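PDB 6V2T: dTDP-4-amino-4,6-dideoxyglucose formyltransferase from Shewanella sp. FDAARGOS_354, which probably transfers a formyl group from a folate cofactor to the amino group of the nucleotide-linked sugar dTDP-4-amino-4,6-dideoxyglucose, probably in O-antigen synthesis. Local coordinates for residues B[36-41]-B[181-186]. Sequence-based numbering, arbitrary orientation.
Sequences VSFIQN and TEMDLL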
loop_
_atom_site.group_PDB
_atom_site.type_symbol
_atom_site.label_atom_id
_atom_site.label_comp_id
_atom_site.label_asym_id
_atom_site.label_seq_id
_atom_site.Cartn_x
_atom_site.Cartn_y
_atom_site.Cartn_z
ATOM N N VAL B 36 -21.050 5.580 17.432
ATOM C CA VAL B 36 -21.609 5.530 18.809
ATOM C C VAL B 36 -20.966 6.648 19.631
ATOM O O VAL B 36 -21.693 7.508 20.179
ATOM C CB VAL B 36 -21.362 4.164 19.474
ATOM C CG1 VAL B 36 -21.711 4.201 20.961
ATOM C CG2 VAL B 36 -22.143 3.055 18.795
ATOM N N SER B 37 -19.640 6.605 19.739
ATOM C CA SER B 37 -18.855 7.589 20.518
ATOM C C SER B 37 -19.242 9.004 20.054
ATOM O O SER B 37 -19.542 9.845 20.909
ATOM C CB SER B 37 -17.385 7.309 20.395
ATOM O OG SER B 37 -16.640 8.358 20.978
ATOM N N PHE B 38 -19.299 9.252 18.745
ATOM C CA PHE B 38 -19.689 10.570 18.177
ATOM C C PHE B 38 -21.133 10.923 18.565
ATOM O O PHE B 38 -21.379 12.079 18.927
ATOM C CB PHE B 38 -19.538 10.572 16.661
ATOM C CG PHE B 38 -19.982 11.858 16.041
ATOM C CD1 PHE B 38 -21.239 11.962 15.467
ATOM C CD2 PHE B 38 -19.164 12.974 16.080
ATOM C CE1 PHE B 38 -21.645 13.154 14.899
ATOM C CE2 PHE B 38 -19.582 14.168 15.523
ATOM C CZ PHE B 38 -20.820 14.248 14.926
ATOM N N ILE B 39 -22.062 9.964 18.535
ATOM C CA ILE B 39 -23.501 10.235 18.825
ATOM C C ILE B 39 -23.643 10.548 20.322
ATOM O O ILE B 39 -24.298 11.555 20.674
ATOM C CB ILE B 39 -24.399 9.059 18.391
ATOM C CG1 ILE B 39 -24.529 8.976 16.867
ATOM C CG2 ILE B 39 -25.758 9.146 19.061
ATOM C CD1 ILE B 39 -25.152 7.686 16.380
ATOM N N GLN B 40 -22.998 9.753 21.167
ATOM C CA GLN B 40 -22.971 9.994 22.639
ATOM C C GLN B 40 -22.570 11.441 22.936
ATOM O O GLN B 40 -23.303 12.117 23.679
ATOM C CB GLN B 40 -22.075 8.969 23.319
ATOM C CG GLN B 40 -22.838 7.691 23.607
ATOM C CD GLN B 40 -21.976 6.570 24.123
ATOM O OE1 GLN B 40 -20.751 6.602 24.017
ATOM N NE2 GLN B 40 -22.634 5.541 24.636
ATOM N N ASN B 41 -21.460 11.896 22.363
ATOM C CA ASN B 41 -20.982 13.290 22.509
ATOM C C ASN B 41 -22.048 14.242 21.949
ATOM O O ASN B 41 -22.400 15.202 22.644
ATOM C CB ASN B 41 -19.616 13.497 21.856
ATOM C CG ASN B 41 -19.085 14.875 22.163
ATOM O OD1 ASN B 41 -18.883 15.209 23.332
ATOM N ND2 ASN B 41 -18.937 15.692 21.137
ATOM N N THR B 181 -19.164 13.137 6.441
ATOM C CA THR B 181 -20.503 13.546 5.966
ATOM C C THR B 181 -21.591 12.977 6.881
ATOM O O THR B 181 -22.586 13.707 7.081
ATOM C CB THR B 181 -20.674 13.183 4.489
ATOM O OG1 THR B 181 -20.039 14.269 3.823
ATOM C CG2 THR B 181 -22.111 13.067 4.048
ATOM N N GLU B 182 -21.464 11.721 7.338
ATOM C CA GLU B 182 -22.389 11.106 8.303
ATOM C C GLU B 182 -22.373 11.946 9.580
ATOM O O GLU B 182 -23.443 12.181 10.147
ATOM C CB GLU B 182 -22.049 9.673 8.717
ATOM C CG GLU B 182 -22.140 8.622 7.630
ATOM C CD GLU B 182 -21.944 7.217 8.187
ATOM O OE1 GLU B 182 -20.923 6.996 8.914
ATOM O OE2 GLU B 182 -22.840 6.357 7.960
ATOM N N MET B 183 -21.186 12.372 10.021
ATOM C CA MET B 183 -21.075 13.186 11.259
ATOM C C MET B 183 -21.692 14.563 11.038
ATOM O O MET B 183 -22.425 14.992 11.931
ATOM C CB MET B 183 -19.618 13.278 11.694
ATOM C CG MET B 183 -19.148 11.953 12.236
ATOM S SD MET B 183 -17.479 12.014 12.960
ATOM C CE MET B 183 -16.512 12.656 11.598
ATOM N N ASP B 184 -21.455 15.190 9.883
ATOM C CA ASP B 184 -22.063 16.481 9.500
ATOM C C ASP B 184 -23.593 16.356 9.525
ATOM O O ASP B 184 -24.230 17.221 10.120
ATOM C CB ASP B 184 -21.606 16.959 8.118
ATOM C CG ASP B 184 -20.153 17.402 7.988
ATOM O OD1 ASP B 184 -19.461 17.483 9.020
ATOM O OD2 ASP B 184 -19.722 17.599 6.826
ATOM N N LEU B 185 -24.175 15.320 8.884
ATOM C CA LEU B 185 -25.648 15.115 8.871
ATOM C C LEU B 185 -26.196 14.966 10.287
ATOM O O LEU B 185 -27.259 15.570 10.600
ATOM C CB LEU B 185 -26.003 13.877 8.033
ATOM C CG LEU B 185 -25.901 14.054 6.531
ATOM C CD1 LEU B 185 -26.052 12.706 5.835
ATOM C CD2 LEU B 185 -26.959 15.027 5.999
ATOM N N LEU B 186 -25.541 14.183 11.135
ATOM C CA LEU B 186 -26.020 13.989 12.515
ATOM C C LEU B 186 -25.952 15.314 13.298
ATOM O O LEU B 186 -26.891 15.614 14.038
ATOM C CB LEU B 186 -25.221 12.858 13.154
ATOM C CG LEU B 186 -25.637 11.479 12.649
ATOM C CD1 LEU B 186 -24.672 10.396 13.089
ATOM C CD2 LEU B 186 -27.045 11.162 13.129
#
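Phe38 reaches from helix 33-45 across to helix 171-194 and lays one face of its ring on the side chain of Met183. With CG anti to the backbone N (chi1 177°), the ring extends from its own helix toward the neighbouring one. CG of Met183 stands 3.7 Å from the Phe38 ring centroid and almost exactly on the ring normal, a CH-pi contact over the middle of the face. Met183 SD follows over the same face, 4.0 Å from the centroid of the Phe38 ring and 24° off the normal, which makes the pair a Met-aromatic contact as well. CB of Met183 sits nearer the ring's far end, 3.6 Å from Phe38 CZ, so that the methionine crosses the ring obliquely, from CZ toward the CD2 side. A bend at chi3 then turns CE away from helix 33-45. Leu186, one turn further along, meets the same ring differently: its CB lies in the ring plane at the edge, 4.0 Å from Phe38 CE1. Ile39 adds a second, more buried point of contact, where its CG1 comes within 4.0 Å of Leu186 CD1. Leu186 thus touches both Phe38 and Ile39, and Leu35 and Leu42 of the same helix also pack on it. No hydrogen bond joins the two segments; the interface is apolar. Their axes pass 11.0 Å apart and run nearly parallel, at 23°. On other sides of segment 181-186, Thr181 and Leu185 rest on strands 141-147 and 157-163, while Glu182 OE2 is hydrogen-bonded to NE2 of His99, a residue of the sugar-nucleotide pocket. The arrangement is that of two roughly parallel helices packed side by side against the mixed sheet of the Rossmann-like formyltransferase domain, joining the first helix after strand 24-30 to the long helix after strand 157-163.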